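Side-chain contacts in methyl transferase from Methanosarcina acetivorans (Methanosarcina acetivorans, PDB 6MRO), which probably transfers methyl groups from S-adenosylmethionine to a substrate, binds the demethylated product S-adenosylhomocysteine in a Rossmann-type fold, and carries bound calcium: residues E5-T10 and K64-D69; P20-L25 and I102-G107; G29-G34 and K133-C138; S68-K73 and V81-G86. The protein carries 1 engineered substitution. All coordinates share one frame; numbering follows the deposited sequence.

Contact 1 of 4, residues E5-T10 and K64-D69; sequences EVYKGT and KRAISD. Engineered in segment 64-69: Arg65 (natural residue Asp). With SAH (S-adenosyl-L-homocysteine), chain B.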
# COMPACT_ATOMS: atom_id res chain seq x y z
N GLU A 5 4.45 18.15 -3.98
CA GLU A 5 3.56 19.24 -3.58
C GLU A 5 2.64 18.82 -2.44
O GLU A 5 2.42 19.58 -1.49
CB GLU A 5 2.72 19.71 -4.78
CG GLU A 5 3.49 20.53 -5.80
CD GLU A 5 4.19 21.71 -5.18
OE1 GLU A 5 3.54 22.46 -4.42
OE2 GLU A 5 5.40 21.90 -5.45
N VAL A 6 2.09 17.60 -2.51
CA VAL A 6 1.12 17.21 -1.50
C VAL A 6 1.78 16.99 -0.14
O VAL A 6 1.11 17.12 0.89
CB VAL A 6 0.32 15.97 -1.95
CG1 VAL A 6 -0.27 16.18 -3.35
CG2 VAL A 6 1.17 14.74 -1.89
N TYR A 7 3.08 16.72 -0.10
CA TYR A 7 3.73 16.53 1.19
C TYR A 7 4.30 17.82 1.76
O TYR A 7 5.01 17.78 2.77
CB TYR A 7 4.81 15.44 1.08
CG TYR A 7 4.16 14.07 1.12
CD1 TYR A 7 3.99 13.32 -0.03
CD2 TYR A 7 3.65 13.55 2.31
CE1 TYR A 7 3.37 12.07 -0.01
CE2 TYR A 7 3.01 12.29 2.35
CZ TYR A 7 2.88 11.56 1.19
OH TYR A 7 2.27 10.33 1.24
N LYS A 8 3.96 18.97 1.16
CA LYS A 8 4.21 20.28 1.75
C LYS A 8 3.11 20.59 2.78
O LYS A 8 2.28 21.49 2.62
CB LYS A 8 4.28 21.34 0.66
CG LYS A 8 5.51 21.23 -0.21
CD LYS A 8 5.48 22.23 -1.35
CE LYS A 8 6.77 22.15 -2.15
NZ LYS A 8 6.88 23.24 -3.15
N GLY A 9 3.12 19.81 3.85
CA GLY A 9 2.03 19.82 4.81
C GLY A 9 1.62 18.40 5.13
O GLY A 9 2.43 17.48 5.01
N THR A 10 0.36 18.20 5.51
CA THR A 10 -0.12 16.91 6.00
C THR A 10 -1.37 16.54 5.22
O THR A 10 -2.48 16.99 5.55
CB THR A 10 -0.43 16.97 7.49
OG1 THR A 10 0.71 17.47 8.20
CG2 THR A 10 -0.78 15.60 8.03
N LYS A 64 10.37 12.61 -2.18
CA LYS A 64 11.53 12.61 -1.31
C LYS A 64 11.19 13.12 0.08
O LYS A 64 11.75 12.65 1.08
CB LYS A 64 12.67 13.44 -1.90
CG LYS A 64 12.98 13.14 -3.35
CD LYS A 64 14.12 14.03 -3.86
CE LYS A 64 13.83 15.49 -3.60
NZ LYS A 64 12.61 15.97 -4.33
N ARG A 65 10.28 14.10 0.17
CA ARG A 65 9.90 14.62 1.48
C ARG A 65 9.28 13.53 2.35
O ARG A 65 9.59 13.41 3.54
CB ARG A 65 8.93 15.80 1.31
CG ARG A 65 8.19 16.22 2.58
CD ARG A 65 9.13 16.84 3.58
NE ARG A 65 8.42 17.44 4.70
CZ ARG A 65 8.01 18.70 4.74
NH1 ARG A 65 8.22 19.50 3.70
NH2 ARG A 65 7.38 19.17 5.82
N ALA A 66 8.39 12.71 1.77
CA ALA A 66 7.79 11.63 2.55
C ALA A 66 8.86 10.63 2.98
O ALA A 66 8.90 10.22 4.15
CB ALA A 66 6.69 10.96 1.73
N ILE A 67 9.72 10.22 2.04
CA ILE A 67 10.80 9.29 2.37
C ILE A 67 11.72 9.87 3.45
O ILE A 67 12.10 9.18 4.40
CB ILE A 67 11.57 8.89 1.10
CG1 ILE A 67 10.68 8.00 0.19
CG2 ILE A 67 12.91 8.19 1.45
CD1 ILE A 67 10.15 6.72 0.86
N SER A 68 12.06 11.16 3.33
CA SER A 68 12.92 11.79 4.34
C SER A 68 12.25 11.79 5.70
O SER A 68 12.89 11.49 6.72
CB SER A 68 13.27 13.22 3.91
OG SER A 68 14.08 13.21 2.76
N ASP A 69 10.96 12.13 5.75
CA ASP A 69 10.22 12.09 7.01
C ASP A 69 10.06 10.67 7.53
O ASP A 69 10.11 10.45 8.74
CB ASP A 69 8.85 12.76 6.84
CG ASP A 69 8.95 14.26 6.67
OD1 ASP A 69 9.98 14.85 7.04
OD2 ASP A 69 8.00 14.85 6.12
N SAH B . 0.83 4.55 2.06
CA SAH B . 0.92 5.89 2.66
CB SAH B . 0.71 6.96 1.60
CG SAH B . -0.55 6.77 0.76
SD SAH B . -0.89 8.14 -0.37
C SAH B . -0.10 6.08 3.78
O SAH B . -0.97 5.22 4.00
OXT SAH B . -0.07 7.11 4.47
C5' SAH B . -0.19 7.38 -1.87
C4' SAH B . 1.33 7.46 -1.93
O4' SAH B . 1.78 6.85 -3.13
C3' SAH B . 1.91 8.87 -1.89
O3' SAH B . 2.85 8.92 -0.83
C2' SAH B . 2.55 9.04 -3.27
O2' SAH B . 3.71 9.85 -3.29
C1' SAH B . 2.86 7.60 -3.65
N9 SAH B . 2.94 7.33 -5.09
C8 SAH B . 2.06 7.71 -6.08
N7 SAH B . 2.49 7.20 -7.25
C5 SAH B . 3.62 6.48 -7.01
C6 SAH B . 4.47 5.76 -7.83
N6 SAH B . 4.24 5.67 -9.14
N1 SAH B . 5.56 5.13 -7.28
C2 SAH B . 5.80 5.21 -5.93
N3 SAH B . 4.97 5.94 -5.11
C4 SAH B . 3.89 6.55 -5.65

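Contact 2 of 4, residues P20-L25 and I102-G107; sequences PAFQAL and IVIDSG. With SAH (S-adenosyl-L-homocysteine), chain B.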
# COMPACT_ATOMS: atom_id res chain seq x y z
N PRO A 20 -5.60 0.88 10.57
CA PRO A 20 -6.11 -0.26 11.35
C PRO A 20 -6.23 -1.53 10.55
O PRO A 20 -5.98 -2.62 11.10
CB PRO A 20 -7.46 0.25 11.85
CG PRO A 20 -7.27 1.73 11.97
CD PRO A 20 -6.32 2.13 10.87
N ALA A 21 -6.57 -1.45 9.26
CA ALA A 21 -6.71 -2.67 8.46
C ALA A 21 -5.41 -3.45 8.42
O ALA A 21 -5.41 -4.68 8.45
CB ALA A 21 -7.19 -2.33 7.05
N PHE A 22 -4.27 -2.74 8.36
CA PHE A 22 -2.99 -3.44 8.35
C PHE A 22 -2.56 -3.89 9.74
O PHE A 22 -1.95 -4.96 9.88
CB PHE A 22 -1.94 -2.55 7.68
CG PHE A 22 -2.11 -2.45 6.18
CD1 PHE A 22 -1.73 -3.50 5.36
CD2 PHE A 22 -2.67 -1.33 5.60
CE1 PHE A 22 -1.92 -3.43 3.98
CE2 PHE A 22 -2.87 -1.25 4.22
CZ PHE A 22 -2.49 -2.30 3.41
N GLN A 23 -2.88 -3.11 10.78
CA GLN A 23 -2.65 -3.59 12.15
C GLN A 23 -3.42 -4.88 12.40
O GLN A 23 -2.92 -5.79 13.08
CB GLN A 23 -3.08 -2.53 13.16
CG GLN A 23 -3.24 -3.05 14.59
CD GLN A 23 -1.91 -3.49 15.20
OE1 GLN A 23 -0.87 -2.89 14.94
NE2 GLN A 23 -1.95 -4.55 16.02
N ALA A 24 -4.62 -4.99 11.83
CA ALA A 24 -5.45 -6.17 12.05
C ALA A 24 -4.88 -7.39 11.34
O ALA A 24 -5.10 -8.52 11.78
CB ALA A 24 -6.88 -5.89 11.58
N LEU A 25 -4.15 -7.17 10.24
CA LEU A 25 -3.49 -8.27 9.55
C LEU A 25 -2.38 -8.86 10.40
O LEU A 25 -2.07 -10.05 10.30
CB LEU A 25 -2.92 -7.81 8.20
CG LEU A 25 -3.93 -7.46 7.11
CD1 LEU A 25 -3.22 -6.85 5.89
CD2 LEU A 25 -4.69 -8.73 6.73
N ILE A 102 5.77 -10.25 1.18
CA ILE A 102 4.59 -9.42 1.41
C ILE A 102 4.77 -8.13 0.62
O ILE A 102 5.86 -7.54 0.66
CB ILE A 102 4.41 -9.08 2.90
CG1 ILE A 102 4.26 -10.33 3.77
CG2 ILE A 102 3.26 -8.08 3.11
CD1 ILE A 102 5.06 -10.21 5.07
N VAL A 103 3.73 -7.71 -0.09
CA VAL A 103 3.61 -6.32 -0.55
C VAL A 103 2.36 -5.74 0.09
O VAL A 103 1.27 -6.33 -0.02
CB VAL A 103 3.52 -6.21 -2.08
CG1 VAL A 103 3.25 -4.74 -2.48
CG2 VAL A 103 4.82 -6.72 -2.74
N ILE A 104 2.49 -4.57 0.73
CA ILE A 104 1.34 -3.83 1.25
C ILE A 104 1.15 -2.55 0.45
O ILE A 104 2.09 -1.89 0.02
CB ILE A 104 1.40 -3.53 2.77
CG1 ILE A 104 2.54 -2.56 3.12
CG2 ILE A 104 1.48 -4.83 3.58
CD1 ILE A 104 2.45 -2.03 4.57
N ASP A 105 -0.12 -2.19 0.26
CA ASP A 105 -0.50 -1.08 -0.61
C ASP A 105 -1.60 -0.35 0.15
O ASP A 105 -2.72 -0.82 0.23
CB ASP A 105 -0.97 -1.65 -1.95
CG ASP A 105 -1.55 -0.62 -2.90
OD1 ASP A 105 -1.49 -0.93 -4.11
OD2 ASP A 105 -2.03 0.46 -2.48
N SER A 106 -1.25 0.80 0.76
CA SER A 106 -2.18 1.55 1.60
C SER A 106 -2.47 2.84 0.84
O SER A 106 -1.81 3.86 1.05
CB SER A 106 -1.56 1.83 3.01
OG SER A 106 -2.40 2.65 3.83
N GLY A 107 -3.45 2.79 -0.06
CA GLY A 107 -3.81 3.96 -0.84
C GLY A 107 -3.03 4.23 -2.12
O GLY A 107 -3.28 5.27 -2.76
N SAH B . 0.83 4.55 2.06
CA SAH B . 0.92 5.89 2.66
CB SAH B . 0.71 6.96 1.60
CG SAH B . -0.55 6.77 0.76
SD SAH B . -0.89 8.14 -0.37
C SAH B . -0.10 6.08 3.78
O SAH B . -0.97 5.22 4.00
OXT SAH B . -0.07 7.11 4.47
C5' SAH B . -0.19 7.38 -1.87
C4' SAH B . 1.33 7.46 -1.93
O4' SAH B . 1.78 6.85 -3.13
C3' SAH B . 1.91 8.87 -1.89
O3' SAH B . 2.85 8.92 -0.83
C2' SAH B . 2.55 9.04 -3.27
O2' SAH B . 3.71 9.85 -3.29
C1' SAH B . 2.86 7.60 -3.65
N9 SAH B . 2.94 7.33 -5.09
C8 SAH B . 2.06 7.71 -6.08
N7 SAH B . 2.49 7.20 -7.25
C5 SAH B . 3.62 6.48 -7.01
C6 SAH B . 4.47 5.76 -7.83
N6 SAH B . 4.24 5.67 -9.14
N1 SAH B . 5.56 5.13 -7.28
C2 SAH B . 5.80 5.21 -5.93
N3 SAH B . 4.97 5.94 -5.11
C4 SAH B . 3.89 6.55 -5.65

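Contact 3 of 4, residues G29-G34 and K133-C138; sequences GEIRPG and KYFMLC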
# COMPACT_ATOMS: atom_id res chain seq x y z
N GLY A 29 -2.71 -12.94 12.31
CA GLY A 29 -1.73 -13.90 11.86
C GLY A 29 -1.53 -13.94 10.36
O GLY A 29 -0.84 -14.84 9.86
N GLU A 30 -2.13 -13.01 9.62
CA GLU A 30 -2.04 -13.05 8.16
C GLU A 30 -0.72 -12.49 7.65
O GLU A 30 -0.23 -12.92 6.59
CB GLU A 30 -3.19 -12.27 7.55
CG GLU A 30 -4.49 -13.05 7.55
CD GLU A 30 -5.67 -12.18 7.16
OE1 GLU A 30 -5.91 -12.08 5.94
OE2 GLU A 30 -6.36 -11.61 8.05
N ILE A 31 -0.16 -11.52 8.35
CA ILE A 31 1.16 -10.99 8.03
C ILE A 31 2.13 -11.66 9.00
O ILE A 31 2.06 -11.46 10.21
CB ILE A 31 1.21 -9.46 8.12
CG1 ILE A 31 0.41 -8.85 6.96
CG2 ILE A 31 2.65 -8.97 8.08
CD1 ILE A 31 0.39 -7.33 6.94
N ARG A 32 3.00 -12.50 8.45
CA ARG A 32 3.97 -13.28 9.19
C ARG A 32 5.36 -12.79 8.83
O ARG A 32 5.56 -12.21 7.76
CB ARG A 32 3.85 -14.77 8.85
CG ARG A 32 2.49 -15.36 9.12
CD ARG A 32 2.48 -16.85 8.81
NE ARG A 32 2.61 -17.12 7.38
CZ ARG A 32 1.68 -16.81 6.47
NH1 ARG A 32 1.89 -17.09 5.19
NH2 ARG A 32 0.55 -16.23 6.84
N PRO A 33 6.35 -12.98 9.70
CA PRO A 33 7.70 -12.45 9.42
C PRO A 33 8.22 -12.89 8.07
O PRO A 33 8.16 -14.08 7.70
CB PRO A 33 8.54 -13.01 10.57
CG PRO A 33 7.56 -13.15 11.70
CD PRO A 33 6.29 -13.61 11.03
N GLY A 34 8.72 -11.92 7.31
CA GLY A 34 9.37 -12.17 6.04
C GLY A 34 9.83 -10.83 5.48
O GLY A 34 9.83 -9.82 6.19
N LYS A 133 2.18 -12.72 -0.61
CA LYS A 133 0.94 -12.05 -0.37
C LYS A 133 0.94 -10.56 -0.75
O LYS A 133 1.88 -9.89 -0.53
CB LYS A 133 0.62 -12.09 1.10
CG LYS A 133 0.58 -13.44 1.76
CD LYS A 133 -0.81 -13.98 1.58
CE LYS A 133 -1.05 -15.27 2.32
NZ LYS A 133 -2.50 -15.61 2.11
N TYR A 134 -0.17 -10.13 -1.33
CA TYR A 134 -0.44 -8.73 -1.64
C TYR A 134 -1.67 -8.32 -0.84
O TYR A 134 -2.73 -8.94 -0.96
CB TYR A 134 -0.69 -8.55 -3.14
CG TYR A 134 -1.09 -7.15 -3.59
CD1 TYR A 134 -2.27 -6.95 -4.30
CD2 TYR A 134 -0.27 -6.05 -3.35
CE1 TYR A 134 -2.63 -5.70 -4.73
CE2 TYR A 134 -0.62 -4.77 -3.79
CZ TYR A 134 -1.81 -4.62 -4.48
OH TYR A 134 -2.17 -3.38 -4.93
N PHE A 135 -1.51 -7.28 -0.02
CA PHE A 135 -2.59 -6.69 0.76
C PHE A 135 -2.77 -5.25 0.32
O PHE A 135 -1.82 -4.45 0.36
CB PHE A 135 -2.27 -6.73 2.26
CG PHE A 135 -2.12 -8.12 2.79
CD1 PHE A 135 -3.24 -8.92 2.98
CD2 PHE A 135 -0.87 -8.63 3.11
CE1 PHE A 135 -3.12 -10.21 3.47
CE2 PHE A 135 -0.74 -9.91 3.63
CZ PHE A 135 -1.86 -10.71 3.80
N MET A 136 -3.99 -4.91 -0.11
CA MET A 136 -4.26 -3.60 -0.67
C MET A 136 -5.49 -3.01 -0.01
O MET A 136 -6.52 -3.68 0.12
CB MET A 136 -4.45 -3.69 -2.18
CG MET A 136 -4.66 -2.35 -2.88
SD MET A 136 -6.39 -1.80 -2.90
CE MET A 136 -7.03 -2.93 -4.14
N LEU A 137 -5.38 -1.75 0.40
CA LEU A 137 -6.46 -1.03 1.05
C LEU A 137 -6.89 0.14 0.18
O LEU A 137 -6.04 0.94 -0.24
CB LEU A 137 -6.00 -0.57 2.43
CG LEU A 137 -6.90 0.33 3.28
CD1 LEU A 137 -8.06 -0.48 3.81
CD2 LEU A 137 -6.06 0.91 4.45
N CYS A 138 -8.19 0.24 -0.07
CA CYS A 138 -8.71 1.32 -0.90
C CYS A 138 -10.12 1.69 -0.45
O CYS A 138 -10.79 0.93 0.26
CB CYS A 138 -8.68 0.92 -2.39
SG CYS A 138 -9.73 -0.51 -2.77

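Contact 4 of 4, residues S68-K73 and V81-G86; sequences SDAKAK and VNFIVG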
# COMPACT_ATOMS: atom_id res chain seq x y z
N SER A 68 12.06 11.16 3.33
CA SER A 68 12.92 11.79 4.34
C SER A 68 12.25 11.79 5.70
O SER A 68 12.89 11.49 6.72
CB SER A 68 13.27 13.22 3.91
OG SER A 68 14.08 13.21 2.76
N ASP A 69 10.96 12.13 5.75
CA ASP A 69 10.22 12.09 7.01
C ASP A 69 10.06 10.67 7.53
O ASP A 69 10.11 10.45 8.74
CB ASP A 69 8.85 12.76 6.84
CG ASP A 69 8.95 14.26 6.67
OD1 ASP A 69 9.98 14.85 7.04
OD2 ASP A 69 8.00 14.85 6.12
N ALA A 70 9.88 9.70 6.62
CA ALA A 70 9.76 8.30 7.03
C ALA A 70 11.05 7.81 7.68
O ALA A 70 11.03 7.15 8.72
CB ALA A 70 9.41 7.41 5.83
N LYS A 71 12.19 8.15 7.06
CA LYS A 71 13.49 7.77 7.60
C LYS A 71 13.69 8.33 9.00
O LYS A 71 14.12 7.61 9.91
CB LYS A 71 14.60 8.25 6.67
CG LYS A 71 14.72 7.52 5.36
CD LYS A 71 15.84 8.14 4.52
CE LYS A 71 16.20 7.27 3.32
NZ LYS A 71 17.08 8.02 2.38
N ALA A 72 13.40 9.62 9.19
CA ALA A 72 13.58 10.24 10.50
C ALA A 72 12.69 9.59 11.56
O ALA A 72 13.09 9.45 12.72
CB ALA A 72 13.29 11.74 10.40
N LYS A 73 11.48 9.20 11.17
CA LYS A 73 10.57 8.53 12.09
C LYS A 73 11.15 7.19 12.53
O LYS A 73 11.14 6.86 13.72
CB LYS A 73 9.22 8.34 11.39
CG LYS A 73 8.00 8.25 12.27
CD LYS A 73 6.74 8.05 11.40
CE LYS A 73 6.26 9.37 10.79
NZ LYS A 73 4.92 9.24 10.15
N VAL A 81 14.42 0.25 8.73
CA VAL A 81 13.62 0.11 7.56
C VAL A 81 14.41 0.65 6.40
O VAL A 81 15.11 1.60 6.58
CB VAL A 81 12.30 0.90 7.59
CG1 VAL A 81 11.55 0.70 6.30
CG2 VAL A 81 11.44 0.53 8.75
N ASN A 82 14.29 0.04 5.23
CA ASN A 82 14.96 0.46 3.99
C ASN A 82 13.99 1.35 3.20
O ASN A 82 13.19 0.87 2.40
CB ASN A 82 15.39 -0.78 3.20
CG ASN A 82 16.08 -0.45 1.89
OD1 ASN A 82 16.88 0.47 1.80
ND2 ASN A 82 15.78 -1.24 0.87
N PHE A 83 14.05 2.66 3.45
CA PHE A 83 13.18 3.62 2.77
C PHE A 83 13.90 4.18 1.55
O PHE A 83 15.03 4.67 1.65
CB PHE A 83 12.79 4.77 3.70
CG PHE A 83 11.68 4.44 4.66
CD1 PHE A 83 10.42 4.10 4.20
CD2 PHE A 83 11.90 4.48 6.03
CE1 PHE A 83 9.39 3.80 5.09
CE2 PHE A 83 10.89 4.19 6.92
CZ PHE A 83 9.63 3.84 6.45
N ILE A 84 13.25 4.11 0.38
CA ILE A 84 13.90 4.55 -0.85
C ILE A 84 12.92 5.37 -1.68
O ILE A 84 11.72 5.10 -1.71
CB ILE A 84 14.47 3.37 -1.67
CG1 ILE A 84 13.38 2.44 -2.19
CG2 ILE A 84 15.50 2.59 -0.86
CD1 ILE A 84 13.95 1.28 -2.99
N VAL A 85 13.46 6.40 -2.32
CA VAL A 85 12.71 7.19 -3.29
C VAL A 85 12.70 6.42 -4.60
O VAL A 85 13.76 6.00 -5.09
CB VAL A 85 13.35 8.58 -3.48
CG1 VAL A 85 12.59 9.35 -4.55
CG2 VAL A 85 13.36 9.36 -2.16
N GLY A 86 11.53 6.25 -5.18
CA GLY A 86 11.44 5.46 -6.39
C GLY A 86 10.02 5.38 -6.91
O GLY A 86 9.05 5.75 -6.24
O HOH W 1 17.09 6.36 0.26

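Contact 1 of 4, residues E5-T10 and K64-D69
Tyr7 and Arg65 bring the two backbones closest, their CA atoms 6.5 Å apart, where the chain leaves helix 2-6 and passes the first turn of helix 64-76. The Tyr7 ring lies flat against Ala66: the methyl CB stands 3.7 Å from the ring centroid and only 4° off the ring normal, a CH-pi contact centred over one face. With CG turned anti to its carbonyl carbon (chi1 -79°), the tyrosine extends to the bound S-adenosylhomocysteine, whose O3' lies at the ring edge near its plane. Tyr7 OH donates a hydrogen bond of 2.6 Å to this ribose O3', and Trp13 NE1 is also hydrogen-bonded to the OH.

Arg65, an engineered residue where the natural protein has Asp, covers the root of the tyrosine. Its CG lies 3.8 Å from Tyr7 CB, and the bend at chi2 (69°) folds the guanidinium over the backbone, one face above Tyr7 O. In the guanidinium plane, NE makes a salt bridge of 3.0 Å to Asp69 OD2 on its syn side, through a somewhat bent N-H. Asp69 OD2 also forms a salt bridge with Arg43, and this shared carboxylate probably offsets the closeness of the two arginines. Ala66 backs one face of the ring while its hydroxyl holds the ribose, consistent with this packing helping to position Tyr7 for the ligand.

Contact 2 of 4, residues P20-L25 and I102-G107
Helix 20-27 packs on strand 100-106 of the Rossmann-type methyltransferase sheet, where the strand's C-terminal end runs into the S-adenosylhomocysteine pocket. The short segments approach to 10.3 Å between axes and run nearly antiparallel, at 155°. One side chain of the helix, Phe22, makes the contact. With its CG anti to the carbonyl carbon (chi1 -74°), its ring points at the strand and meets three successive residues with its outer carbons.

Phe22 CE1 comes within 3.5 Å of Ile104 CB, and the methyl CG2 adds a second touch on the same side of the ring. Phe22 CZ meets the carbonyl oxygen of Asp105 at 3.5 Å, near the ring plane, so that the oxygen faces the aromatic edge. Farther along the strand, Phe22 CE2 lies 3.6 Å from Ser106 CB. Met49 of helix 45-51 and Phe135 and Leu137 of the neighbouring strand 132-139 also touch this ring, which is buried between helix and sheet. Asp105 CB points away from the helix, and its carboxylate bonds through OD1 to Tyr134 OH and through OD2 to Phe109 N.

Ser106 has the Phe22 ring against its CB and the ligand at its OG and O. Two hydrogen bonds grip the amino-acid end of S-adenosylhomocysteine here: its N donates to Ser106 O at 2.9 Å, and Ser106 OG, set anti to the backbone N (chi1 176°), donates to the ligand carboxylate oxygen O, also at 2.9 Å.

Contact 3 of 4, residues G29-G34 and K133-C138
Phe135 reaches out from its strand and lies alongside Ile31, the two side chains pointing oppositely. The closest approach is 3.7 Å between Phe135 CE2 and Ile31 CG1, and CD2 of the ring follows at 4.1 Å from the same CG1. That methylene is the touching branch because it stands anti to the carbonyl carbon of Ile31 (chi1 -71°), which brings it nearer the ring than the root of the side chain. Phe135 CZ meets the carbonyl oxygen of Glu30 at 3.9 Å.

The contact joins the loop between helix 20-27 and strand 35-39 to strand 132-139 in the central sheet of the Rossmann-type fold. The loop begins at Gly29, whose positive phi ends the helix in a Schellman motif. Leu25 of that helix packs on Ile31, Glu30 and Phe135 alike, while Ile102 of strand 100-106 touches Ile31.

Glu30 is stretched out and runs at a slant to the ring. Its carboxylate plane stands 80° from that of Phe135, with OE1 a loose 4.2 Å from CE1. Both oxygens have hydrogen-bonding partners: OE1 meets Tyr170 OH and OE2 meets Ser28 OG. Nearer the surface, Arg32 NH1 lies 4.5 Å from Lys133 CE, close to the guanidinium plane. The Lys133 amino group remains 6.2 Å from Glu30 OE1, measured from NZ, too far for a direct ion pair.

Contact 4 of 4, residues S68-K73 and V81-G86
Helix-on-strand packing inside a beta-alpha-beta unit joins helix 64-76 to strand 82-85, the edge strand that follows it, in the Rossmann-type fold. The backbones come closest at Lys71 and Phe83, with CA atoms 6.4 Å apart. Phe83 lies between two aliphatic groups. Ala70 CB sits 3.5 Å from the ring centroid and 6° off the normal, a CH-pi contact over the middle of one face, while Val81 CG1 from its own segment covers the opposite face. The ring also reaches the helix backbone, with Phe83 CE2 3.5 Å from Ala70 O. Ile67 and Ala74 of the same helix and Ala47 of helix 45-51 add to its burial.

Lys71 borders this packing on the solvent side. Its chain is stretched out to NZ (chi3 168°) and runs antiparallel alongside the Phe83 side chain, so that CG touches Phe83 CB at 3.7 Å and the methylene CE reaches the Phe83 carbonyl oxygen. A water bridges the charged end to that carbonyl: Lys71 NZ donates to the water at 2.7 Å, and the water donates to Phe83 O at 3.0 Å.

Contacts 1 and 4 share helix 64-76: its first turns meet the tyrosine after helix 2-6, and the next turns pack on edge strand 82-85. Each centres an alanine methyl over an aromatic face, with an exposed basic side chain beside it, engineered in contact 1 and native in contact 4. Contacts 2 and 3 lie deeper, on the adjacent strands 100-106 and 132-139, and touch each other across the sheet. Their phenylalanines are met obliquely, and in contact 2 also at the edge by a carbonyl oxygen. Contact 2 is wholly buried, whereas contact 3 grades into charged, more exposed residues. Contacts 1 and 2 both hydrogen-bond S-adenosylhomocysteine, at its ribose and its amino-acid end respectively.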